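Local coordinates for IPT/TIG domain-containing protein BACOVA_02650 (Bacteroides ovatus, PDB 5E7G) that binds xyloglucan at the bacterial cell surface, probably capturing it before the glucan is transported into the periplasm for degradation, at residues F360-K365 with V446-F451; G370-I375 with G387-S392; C300-A305 with T317-T322; V285-D290 with S335-Q340. All coordinates share one frame; numbering follows the deposited sequence.

Contact 1: residues F360-K365 with V446-F451; sequences FECFVK and VYFDNF. With CA (calcium ion), chain C.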
# COMPACT_ATOMS: atom_id res chain seq x y z
N PHE A 360 -17.70 -15.96 11.68
CA PHE A 360 -17.55 -16.77 12.88
C PHE A 360 -16.12 -17.30 12.99
O PHE A 360 -15.41 -17.39 11.98
CB PHE A 360 -18.57 -17.92 12.88
CG PHE A 360 -18.54 -18.76 11.64
CD1 PHE A 360 -19.28 -18.40 10.52
CD2 PHE A 360 -17.79 -19.93 11.59
CE1 PHE A 360 -19.25 -19.18 9.37
CE2 PHE A 360 -17.76 -20.71 10.44
CZ PHE A 360 -18.50 -20.34 9.33
N GLU A 361 -15.69 -17.63 14.20
CA GLU A 361 -14.39 -18.24 14.40
C GLU A 361 -14.54 -19.74 14.25
O GLU A 361 -15.46 -20.34 14.79
CB GLU A 361 -13.80 -17.90 15.77
CG GLU A 361 -13.54 -16.42 15.98
CD GLU A 361 -12.66 -15.81 14.91
OE1 GLU A 361 -11.48 -16.20 14.78
OE2 GLU A 361 -13.16 -14.91 14.21
N CYS A 362 -13.61 -20.32 13.49
CA CYS A 362 -13.62 -21.75 13.23
C CYS A 362 -12.24 -22.36 13.51
O CYS A 362 -11.21 -21.71 13.29
CB CYS A 362 -14.04 -22.03 11.78
SG CYS A 362 -14.31 -23.76 11.43
N PHE A 363 -12.25 -23.59 13.99
CA PHE A 363 -11.02 -24.33 14.24
C PHE A 363 -11.14 -25.70 13.61
O PHE A 363 -12.02 -26.47 13.98
CB PHE A 363 -10.76 -24.46 15.75
CG PHE A 363 -9.49 -25.21 16.10
CD1 PHE A 363 -9.44 -26.59 16.02
CD2 PHE A 363 -8.36 -24.52 16.52
CE1 PHE A 363 -8.27 -27.28 16.36
CE2 PHE A 363 -7.19 -25.20 16.86
CZ PHE A 363 -7.14 -26.57 16.78
N VAL A 364 -10.24 -25.99 12.68
CA VAL A 364 -10.18 -27.29 12.02
C VAL A 364 -8.91 -28.03 12.45
O VAL A 364 -7.81 -27.54 12.23
CB VAL A 364 -10.20 -27.16 10.48
CG1 VAL A 364 -10.21 -28.53 9.81
CG2 VAL A 364 -11.39 -26.33 10.04
N LYS A 365 -9.08 -29.20 13.07
CA LYS A 365 -7.94 -29.99 13.51
C LYS A 365 -7.11 -30.47 12.32
O LYS A 365 -5.88 -30.36 12.32
CB LYS A 365 -8.40 -31.20 14.32
CG LYS A 365 -7.26 -32.09 14.83
CD LYS A 365 -6.50 -31.45 15.98
CE LYS A 365 -5.40 -32.37 16.50
NZ LYS A 365 -4.69 -31.80 17.67
N VAL A 446 -14.07 -30.19 14.13
CA VAL A 446 -14.27 -28.77 13.85
C VAL A 446 -15.02 -28.07 14.99
O VAL A 446 -15.94 -28.64 15.58
CB VAL A 446 -15.04 -28.57 12.53
CG1 VAL A 446 -15.20 -27.09 12.21
CG2 VAL A 446 -14.33 -29.29 11.39
N TYR A 447 -14.61 -26.84 15.30
CA TYR A 447 -15.23 -26.07 16.37
C TYR A 447 -15.67 -24.71 15.85
O TYR A 447 -15.02 -24.15 14.97
CB TYR A 447 -14.27 -25.91 17.55
CG TYR A 447 -13.84 -27.22 18.16
CD1 TYR A 447 -14.60 -27.83 19.15
CD2 TYR A 447 -12.67 -27.85 17.74
CE1 TYR A 447 -14.20 -29.04 19.71
CE2 TYR A 447 -12.27 -29.06 18.29
CZ TYR A 447 -13.04 -29.65 19.27
OH TYR A 447 -12.64 -30.85 19.82
N PHE A 448 -16.75 -24.19 16.42
CA PHE A 448 -17.35 -22.92 16.01
C PHE A 448 -17.65 -22.02 17.20
O PHE A 448 -18.05 -22.51 18.25
CB PHE A 448 -18.67 -23.15 15.25
CG PHE A 448 -18.53 -23.93 13.97
CD1 PHE A 448 -18.69 -25.30 13.97
CD2 PHE A 448 -18.29 -23.29 12.77
CE1 PHE A 448 -18.59 -26.02 12.78
CE2 PHE A 448 -18.19 -24.00 11.59
CZ PHE A 448 -18.34 -25.38 11.60
N ASP A 449 -17.51 -20.71 17.01
CA ASP A 449 -17.87 -19.77 18.07
C ASP A 449 -18.08 -18.36 17.50
O ASP A 449 -17.58 -18.03 16.43
CB ASP A 449 -16.78 -19.75 19.16
CG ASP A 449 -17.32 -19.39 20.55
OD1 ASP A 449 -18.42 -18.82 20.66
OD2 ASP A 449 -16.61 -19.68 21.55
N ASN A 450 -18.80 -17.54 18.25
CA ASN A 450 -18.93 -16.11 17.97
C ASN A 450 -19.51 -15.77 16.59
O ASN A 450 -18.98 -14.93 15.85
CB ASN A 450 -17.56 -15.43 18.14
CG ASN A 450 -17.09 -15.44 19.59
OD1 ASN A 450 -17.90 -15.39 20.51
ND2 ASN A 450 -15.77 -15.51 19.79
N PHE A 451 -20.62 -16.42 16.25
CA PHE A 451 -21.35 -16.05 15.06
C PHE A 451 -21.77 -14.60 15.21
O PHE A 451 -22.28 -14.19 16.25
CB PHE A 451 -22.57 -16.95 14.85
CG PHE A 451 -22.21 -18.38 14.53
CD1 PHE A 451 -22.07 -18.78 13.21
CD2 PHE A 451 -22.02 -19.31 15.54
CE1 PHE A 451 -21.75 -20.08 12.90
CE2 PHE A 451 -21.70 -20.62 15.24
CZ PHE A 451 -21.57 -21.01 13.90
CA CA C . -18.22 -18.82 23.03
O HOH W 1 -17.80 -16.49 22.79

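Contact 2: residues G370-I375 with G387-S392; sequences GPVFQI and GYVPVS. With XYS (alpha-D-xylopyranose), chain B.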
# COMPACT_ATOMS: atom_id res chain seq x y z
N GLY A 370 -14.77 -34.56 1.50
CA GLY A 370 -16.11 -35.11 1.44
C GLY A 370 -17.08 -34.34 2.32
O GLY A 370 -18.06 -33.78 1.83
N PRO A 371 -16.81 -34.31 3.63
CA PRO A 371 -17.70 -33.63 4.58
C PRO A 371 -17.87 -32.15 4.28
O PRO A 371 -16.91 -31.48 3.89
CB PRO A 371 -17.00 -33.84 5.93
CG PRO A 371 -16.20 -35.07 5.75
CD PRO A 371 -15.73 -35.03 4.32
N VAL A 372 -19.09 -31.65 4.44
CA VAL A 372 -19.40 -30.25 4.19
C VAL A 372 -20.38 -29.75 5.23
O VAL A 372 -21.01 -30.55 5.95
CB VAL A 372 -19.99 -30.03 2.78
CG1 VAL A 372 -18.96 -30.36 1.70
CG2 VAL A 372 -21.26 -30.86 2.60
N PHE A 373 -20.53 -28.43 5.31
CA PHE A 373 -21.43 -27.81 6.27
C PHE A 373 -22.54 -27.03 5.58
O PHE A 373 -22.34 -26.45 4.52
CB PHE A 373 -20.67 -26.86 7.20
CG PHE A 373 -19.73 -27.56 8.13
CD1 PHE A 373 -20.17 -28.05 9.34
CD2 PHE A 373 -18.40 -27.72 7.79
CE1 PHE A 373 -19.31 -28.69 10.20
CE2 PHE A 373 -17.53 -28.36 8.64
CZ PHE A 373 -17.99 -28.85 9.85
N GLN A 374 -23.71 -27.04 6.21
CA GLN A 374 -24.82 -26.19 5.81
C GLN A 374 -25.12 -25.18 6.92
O GLN A 374 -25.22 -25.56 8.09
CB GLN A 374 -26.07 -27.02 5.51
CG GLN A 374 -27.32 -26.18 5.20
CD GLN A 374 -28.57 -27.03 5.04
OE1 GLN A 374 -28.68 -28.11 5.60
NE2 GLN A 374 -29.52 -26.53 4.26
N ILE A 375 -25.28 -23.92 6.55
CA ILE A 375 -25.69 -22.88 7.48
C ILE A 375 -27.03 -22.30 7.04
O ILE A 375 -27.14 -21.78 5.92
CB ILE A 375 -24.65 -21.76 7.59
CG1 ILE A 375 -23.35 -22.29 8.24
CG2 ILE A 375 -25.21 -20.57 8.40
CD1 ILE A 375 -22.20 -21.32 8.20
N GLY A 387 -22.90 -26.98 1.18
CA GLY A 387 -21.63 -27.51 0.72
C GLY A 387 -20.44 -26.65 1.12
O GLY A 387 -19.43 -26.63 0.42
N TYR A 388 -20.55 -25.97 2.26
CA TYR A 388 -19.50 -25.04 2.67
C TYR A 388 -18.35 -25.73 3.37
O TYR A 388 -18.55 -26.46 4.34
CB TYR A 388 -20.07 -23.96 3.60
CG TYR A 388 -19.02 -22.96 4.03
CD1 TYR A 388 -18.51 -22.04 3.13
CD2 TYR A 388 -18.52 -22.97 5.32
CE1 TYR A 388 -17.54 -21.13 3.51
CE2 TYR A 388 -17.55 -22.06 5.71
CZ TYR A 388 -17.07 -21.15 4.80
OH TYR A 388 -16.10 -20.25 5.18
N VAL A 389 -17.14 -25.47 2.88
CA VAL A 389 -15.92 -25.91 3.55
C VAL A 389 -15.25 -24.69 4.20
O VAL A 389 -14.94 -23.72 3.51
CB VAL A 389 -14.92 -26.58 2.59
CG1 VAL A 389 -13.73 -27.11 3.37
CG2 VAL A 389 -15.61 -27.72 1.83
N PRO A 390 -15.05 -24.72 5.53
CA PRO A 390 -14.45 -23.57 6.22
C PRO A 390 -13.07 -23.15 5.67
O PRO A 390 -12.17 -23.98 5.56
CB PRO A 390 -14.33 -24.05 7.67
CG PRO A 390 -15.39 -25.07 7.82
CD PRO A 390 -15.46 -25.77 6.49
N VAL A 391 -12.94 -21.86 5.34
CA VAL A 391 -11.68 -21.28 4.88
C VAL A 391 -11.48 -19.90 5.49
O VAL A 391 -12.44 -19.19 5.77
CB VAL A 391 -11.61 -21.16 3.35
CG1 VAL A 391 -11.58 -22.53 2.71
CG2 VAL A 391 -12.77 -20.33 2.83
N SER A 392 -10.22 -19.52 5.67
CA SER A 392 -9.89 -18.26 6.32
C SER A 392 -10.11 -17.06 5.41
O SER A 392 -9.69 -17.06 4.26
CB SER A 392 -8.42 -18.26 6.78
OG SER A 392 -7.99 -16.94 7.03
C1 XYS B . -34.31 -30.19 7.73
C2 XYS B . -34.58 -29.57 6.38
C3 XYS B . -33.39 -29.73 5.50
C4 XYS B . -32.09 -29.36 6.15
C5 XYS B . -31.95 -29.73 7.64
O2 XYS B . -35.73 -30.22 5.79
O3 XYS B . -33.55 -28.89 4.32
O4 XYS B . -31.04 -30.01 5.43
O5 XYS B . -33.18 -29.53 8.42

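Contact 3: residues C300-A305 with T317-T322; sequences CSFVVA and TCLGIT. With CA (calcium ion), chain C.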
# COMPACT_ATOMS: atom_id res chain seq x y z
N CYS A 300 -24.35 -33.04 18.62
CA CYS A 300 -23.09 -32.32 18.57
C CYS A 300 -22.46 -32.33 19.96
O CYS A 300 -22.88 -33.08 20.84
CB CYS A 300 -23.30 -30.89 18.07
SG CYS A 300 -24.37 -29.89 19.12
N SER A 301 -21.44 -31.49 20.16
CA SER A 301 -20.84 -31.33 21.48
C SER A 301 -20.56 -29.87 21.78
O SER A 301 -20.55 -29.02 20.88
CB SER A 301 -19.54 -32.14 21.57
OG SER A 301 -18.65 -31.78 20.53
N PHE A 302 -20.38 -29.57 23.06
CA PHE A 302 -20.04 -28.22 23.52
C PHE A 302 -18.89 -28.28 24.54
O PHE A 302 -18.98 -28.97 25.56
CB PHE A 302 -21.27 -27.53 24.11
CG PHE A 302 -22.32 -27.22 23.09
CD1 PHE A 302 -22.20 -26.12 22.26
CD2 PHE A 302 -23.43 -28.04 22.95
CE1 PHE A 302 -23.16 -25.84 21.32
CE2 PHE A 302 -24.39 -27.76 22.00
CZ PHE A 302 -24.26 -26.67 21.19
N VAL A 303 -17.82 -27.55 24.24
CA VAL A 303 -16.56 -27.68 24.96
C VAL A 303 -16.09 -26.33 25.46
O VAL A 303 -16.30 -25.30 24.81
CB VAL A 303 -15.47 -28.29 24.05
CG1 VAL A 303 -14.17 -28.49 24.81
CG2 VAL A 303 -15.94 -29.62 23.47
N VAL A 304 -15.48 -26.34 26.64
CA VAL A 304 -14.64 -25.24 27.11
C VAL A 304 -13.21 -25.71 27.01
O VAL A 304 -12.81 -26.63 27.74
CB VAL A 304 -14.96 -24.83 28.56
CG1 VAL A 304 -14.00 -23.74 29.02
CG2 VAL A 304 -16.39 -24.34 28.67
N ALA A 305 -12.44 -25.11 26.12
CA ALA A 305 -11.07 -25.53 25.86
C ALA A 305 -10.24 -25.52 27.15
O ALA A 305 -10.37 -24.61 27.97
CB ALA A 305 -10.45 -24.65 24.81
N THR A 317 -17.71 -21.21 26.13
CA THR A 317 -18.12 -22.43 25.46
C THR A 317 -18.16 -22.23 23.95
O THR A 317 -18.45 -21.13 23.47
CB THR A 317 -19.48 -22.91 25.98
OG1 THR A 317 -19.34 -23.32 27.35
CG2 THR A 317 -20.04 -24.08 25.14
N CYS A 318 -17.86 -23.29 23.21
CA CYS A 318 -17.91 -23.26 21.75
C CYS A 318 -18.48 -24.57 21.23
O CYS A 318 -18.40 -25.60 21.90
CB CYS A 318 -16.51 -23.01 21.17
SG CYS A 318 -15.34 -24.35 21.44
N LEU A 319 -19.08 -24.52 20.04
CA LEU A 319 -19.71 -25.67 19.42
C LEU A 319 -18.68 -26.61 18.84
O LEU A 319 -17.72 -26.16 18.21
CB LEU A 319 -20.68 -25.23 18.31
CG LEU A 319 -21.18 -26.29 17.32
CD1 LEU A 319 -22.11 -27.27 18.00
CD2 LEU A 319 -21.86 -25.61 16.14
N GLY A 320 -18.89 -27.91 19.03
CA GLY A 320 -18.03 -28.94 18.48
C GLY A 320 -18.77 -29.94 17.61
O GLY A 320 -19.75 -30.56 18.02
N ILE A 321 -18.28 -30.09 16.38
CA ILE A 321 -18.77 -31.12 15.48
C ILE A 321 -17.61 -32.03 15.12
O ILE A 321 -16.77 -31.66 14.29
CB ILE A 321 -19.40 -30.52 14.22
CG1 ILE A 321 -20.70 -29.81 14.60
CG2 ILE A 321 -19.64 -31.59 13.16
CD1 ILE A 321 -21.38 -29.09 13.46
N THR A 322 -17.57 -33.21 15.73
CA THR A 322 -16.42 -34.11 15.61
C THR A 322 -16.85 -35.56 15.53
O THR A 322 -17.90 -35.94 16.06
CB THR A 322 -15.47 -33.96 16.81
OG1 THR A 322 -16.02 -34.65 17.95
CG2 THR A 322 -15.26 -32.48 17.16
CA CA C . -18.22 -18.82 23.03
O HOH W 1 -17.80 -16.49 22.79

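Contact 4: residues V285-D290 with S335-Q340; sequences VILNYD and SYSNAQ. With CA (calcium ion), chain C.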
# COMPACT_ATOMS: atom_id res chain seq x y z
N VAL A 285 -22.71 -9.76 17.80
CA VAL A 285 -22.72 -11.20 18.03
C VAL A 285 -24.16 -11.69 18.11
O VAL A 285 -25.00 -11.04 18.71
CB VAL A 285 -21.96 -11.56 19.33
CG1 VAL A 285 -22.05 -13.06 19.62
CG2 VAL A 285 -20.51 -11.12 19.23
N ILE A 286 -24.42 -12.86 17.52
CA ILE A 286 -25.76 -13.44 17.51
C ILE A 286 -25.80 -14.83 18.17
O ILE A 286 -26.87 -15.31 18.54
CB ILE A 286 -26.33 -13.55 16.07
CG1 ILE A 286 -25.48 -14.50 15.22
CG2 ILE A 286 -26.39 -12.17 15.43
CD1 ILE A 286 -26.08 -14.82 13.87
N LEU A 287 -24.63 -15.46 18.31
CA LEU A 287 -24.54 -16.76 18.98
C LEU A 287 -23.10 -17.03 19.46
O LEU A 287 -22.16 -17.07 18.66
CB LEU A 287 -25.02 -17.87 18.05
CG LEU A 287 -25.08 -19.29 18.61
CD1 LEU A 287 -26.05 -19.38 19.77
CD2 LEU A 287 -25.45 -20.30 17.54
N ASN A 288 -22.93 -17.21 20.77
CA ASN A 288 -21.60 -17.48 21.34
C ASN A 288 -21.64 -18.58 22.39
O ASN A 288 -20.61 -18.92 22.97
CB ASN A 288 -21.01 -16.20 21.92
CG ASN A 288 -21.82 -15.65 23.09
OD1 ASN A 288 -22.73 -16.30 23.61
ND2 ASN A 288 -21.47 -14.44 23.52
N TYR A 289 -22.83 -19.13 22.64
CA TYR A 289 -23.01 -20.22 23.60
C TYR A 289 -22.61 -19.79 25.02
O TYR A 289 -22.38 -20.63 25.88
CB TYR A 289 -22.21 -21.45 23.16
CG TYR A 289 -22.38 -21.78 21.70
CD1 TYR A 289 -23.57 -22.30 21.21
CD2 TYR A 289 -21.35 -21.55 20.79
CE1 TYR A 289 -23.72 -22.60 19.87
CE2 TYR A 289 -21.50 -21.84 19.45
CZ TYR A 289 -22.68 -22.36 18.99
OH TYR A 289 -22.81 -22.64 17.65
N ASP A 290 -22.57 -18.48 25.25
CA ASP A 290 -22.20 -17.92 26.54
C ASP A 290 -23.18 -16.83 26.96
O ASP A 290 -22.79 -15.84 27.57
CB ASP A 290 -20.77 -17.35 26.48
CG ASP A 290 -19.73 -18.41 26.17
OD1 ASP A 290 -19.72 -19.43 26.88
OD2 ASP A 290 -18.95 -18.23 25.20
N SER A 335 -26.22 -28.67 14.88
CA SER A 335 -26.72 -27.86 15.99
C SER A 335 -27.82 -26.92 15.52
O SER A 335 -27.59 -26.08 14.65
CB SER A 335 -25.59 -27.05 16.62
OG SER A 335 -26.10 -26.08 17.52
N TYR A 336 -29.00 -27.06 16.12
CA TYR A 336 -30.13 -26.18 15.87
C TYR A 336 -30.23 -25.22 17.04
O TYR A 336 -30.53 -25.64 18.16
CB TYR A 336 -31.43 -26.99 15.71
CG TYR A 336 -32.65 -26.18 15.33
CD1 TYR A 336 -33.18 -25.23 16.20
CD2 TYR A 336 -33.30 -26.38 14.11
CE1 TYR A 336 -34.29 -24.49 15.87
CE2 TYR A 336 -34.43 -25.64 13.77
CZ TYR A 336 -34.91 -24.69 14.66
OH TYR A 336 -36.02 -23.94 14.36
N SER A 337 -29.98 -23.94 16.79
CA SER A 337 -29.92 -22.96 17.87
C SER A 337 -30.88 -21.79 17.65
O SER A 337 -31.41 -21.60 16.55
CB SER A 337 -28.49 -22.43 18.01
OG SER A 337 -27.59 -23.49 18.32
N ASN A 338 -31.11 -21.04 18.72
CA ASN A 338 -31.80 -19.76 18.65
C ASN A 338 -30.81 -18.62 18.71
O ASN A 338 -30.10 -18.45 19.70
CB ASN A 338 -32.82 -19.63 19.78
CG ASN A 338 -34.15 -20.26 19.44
OD1 ASN A 338 -34.70 -20.03 18.37
ND2 ASN A 338 -34.65 -21.09 20.35
N ALA A 339 -30.76 -17.84 17.64
CA ALA A 339 -29.89 -16.68 17.58
C ALA A 339 -30.54 -15.50 18.26
O ALA A 339 -31.75 -15.51 18.53
CB ALA A 339 -29.54 -16.33 16.14
N GLN A 340 -29.74 -14.48 18.54
CA GLN A 340 -30.23 -13.21 19.01
C GLN A 340 -29.78 -12.19 17.98
O GLN A 340 -28.63 -11.76 18.00
CB GLN A 340 -29.69 -12.88 20.40
CG GLN A 340 -30.17 -11.55 20.94
CD GLN A 340 -29.68 -11.27 22.35
OE1 GLN A 340 -28.62 -10.69 22.54
NE2 GLN A 340 -30.46 -11.69 23.35
CA CA C . -18.22 -18.82 23.03
O HOH W 1 -17.80 -16.49 22.79

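Contact 1: residues F360-K365 with V446-F451
Phe360 engages two rings of the 446-451 strand. Its CB lies over one face of the Phe451 ring, a CH-pi contact 4.0 Å from CB to that ring's centroid, and its own ring runs side by side with Phe451, nearly parallel but slid so far that little overlaps. Farther out, Phe360 CE2 meets Phe448 CE2 at 3.5 Å, at the edge of the Phe448 ring. CG stands between the backbone N and the carbonyl carbon (chi1 53°), a rotation that brings the ring to both partners. With an alanine here, CB would stay over Phe451, but the loss of the ring would probably open a gap beside Phe448 and Phe451. Next to this aromatic cluster, Cys362 SG touches Val446 CG1 at 3.5 Å and lies obliquely to the Phe448 ring. On the other face, Phe363 CD1 comes to the edge of the Tyr447 ring. Four backbone bonds position all of this, among them Glu361 N to Asp449 O at 3.0 Å. Chemically the pair is two-sided: Cys362, Val446 and Phe448 make one face apolar, while the other mixes the Phe363 and Tyr447 rings with two carboxylates, Glu361 salt-bridged to Arg452 and Asp449 binding calcium through OD1 and OD2.

Contact 2: residues G370-I375 with G387-S392
Pro371 comes up to Val389 only loosely, its carbonyl O 4.5 Å from Val389 CG2. At Val372 the approach tightens: CB rests 3.6 Å from the CA of Gly387, and CG1, which chi1 of -65° sets beside the backbone N, reaches toward Val389 CG2. Gly387 has a positive phi, which favours glycine, and the chain turns a corner there. Phe373 carries the pairing. Its N donates to Tyr388 O at 3.0 Å and its O accepts from Tyr388 N at 2.9 Å, an antiparallel hydrogen-bonded pair. The first of these donors is tilted 23° from the Tyr388 carbonyl plane, and the same oxygen lies at the edge of the Phe373 ring, 3.7 Å from CD2. That ring atom also meets Pro390 CD at 3.8 Å, with the two side chains crossing at about a right angle. Gln374 points the other way, its chain extended to the bound glycan, where OE1 accepts a hydrogen bond from O4 of a xylose at 3.0 Å. Ile375 carries the pairing onward through a backbone bond to Leu385. The two strands, 372-377 and 385-388, form a hairpin at the margin of a five-stranded antiparallel sheet, with 429-436 on the inner flank of 372-377 and 385-388 outermost. Phe373 faces strand 442-455 of the other sheet, touching Ile444 and Val446 and meeting Phe448 edge-to-face, while Tyr388 and Pro390 lie against strand 403-409.

Contact 3: residues C300-A305 with T317-T322
Phe302 packs on segment 317-322, and its side chain can be read outward from CB. CB meets Thr317 CG2 at 3.8 Å; CD1 is the same distance from Leu319 CA and near Cys318 O; CE1 touches Leu319 CD1, again at 3.8 Å; and CZ at the tip ends beside that same methyl. Leu319 CD1 is shared, for Cys300 SG packs on it at 3.6 Å. The backbones are joined by four hydrogen bonds of an antiparallel pairing, two between Val303 and Cys318 and two between Ser301 and Gly320. Gly320 O takes a second donor, Ser301 OG at 3.0 Å, which arrives from above the carbonyl plane, 52° out of it, with OG set between its own backbone N and carbonyl carbon (chi1 56°), within reach of that oxygen. With an alanine here the hydroxyl goes, and Gly320 O would probably be left with the Ser301 backbone N as its one donor from this segment. Next to Cys318, Thr317 O binds calcium at 2.4 Å, alongside Asn288, Asp290, Asn315 and Asp449. This is an antiparallel strand pair running into a calcium site, an arrangement consistent with the beta-sandwich architecture of carbohydrate-binding domains.

Contact 4: residues V285-D290 with S335-Q340
Tyr289 turns the edge of its ring to Ser337, with OG near the ring plane and 4.3 Å from CE1; Phe302 and Phe451 also touch this tyrosine. The carboxylate of Asp290 is divided: OD2 binds calcium at 2.4 Å, while OD1 probably accepts a hydrogen bond from the backbone N of Thr317. The amide oxygen of Asn288 accepts from Asp290 N at 2.7 Å, an Asx turn in which the donor stands 48° out of the carbonyl plane. This turn brings the backbone O of Asn288 and OD2 of Asp290 to the same metal.

Between the segments, Leu287 CD2 packs on Ser337 CB at 3.7 Å, with CG anti to the backbone N (chi1 -176°) so that the branch swings over to the serine. Ile286 CB and Ala339 CB form a looser apolar pair at 4.2 Å. Separately, Ile286 CG2 comes to within 3.4 Å of Gln340 O. One backbone bond crosses, Gln340 N to Ile286 O at 3.0 Å, straight at 163° and directed at a lone pair in the carbonyl plane. Strand 285-287 pairs with 442-455 in one sheet; 335-338 is part of a strand of the other, and Gln340 lies in the loop that follows it. Chemically, then, a single well-directed hydrogen bond joins the edge of one sheet to the loop leaving the other, aided by methyl and methylene packing, and the metal fixes the turn beside them.

In the fold
All four contacts lie in the xyloglucan-binding domain, their centres about 9 to 19 Å apart. Contact 4 opens first along the chain and encloses contact 3; contact 1 follows and encloses contact 2. The centres of contacts 1 and 3 are about 9 Å apart, and both share one seven-stranded sheet, where strand 442-455 runs beside 318-322. Contact 2 belongs to the five-stranded sheet facing it, and contact 4 spans both. The calcium is a common tie of contacts 1, 3 and 4. Contact 2 instead carries a glycan-binding glutamine; the metal site, built largely from loops beside the seven-stranded sheet, and the sugar pocket thus lie in the same domain.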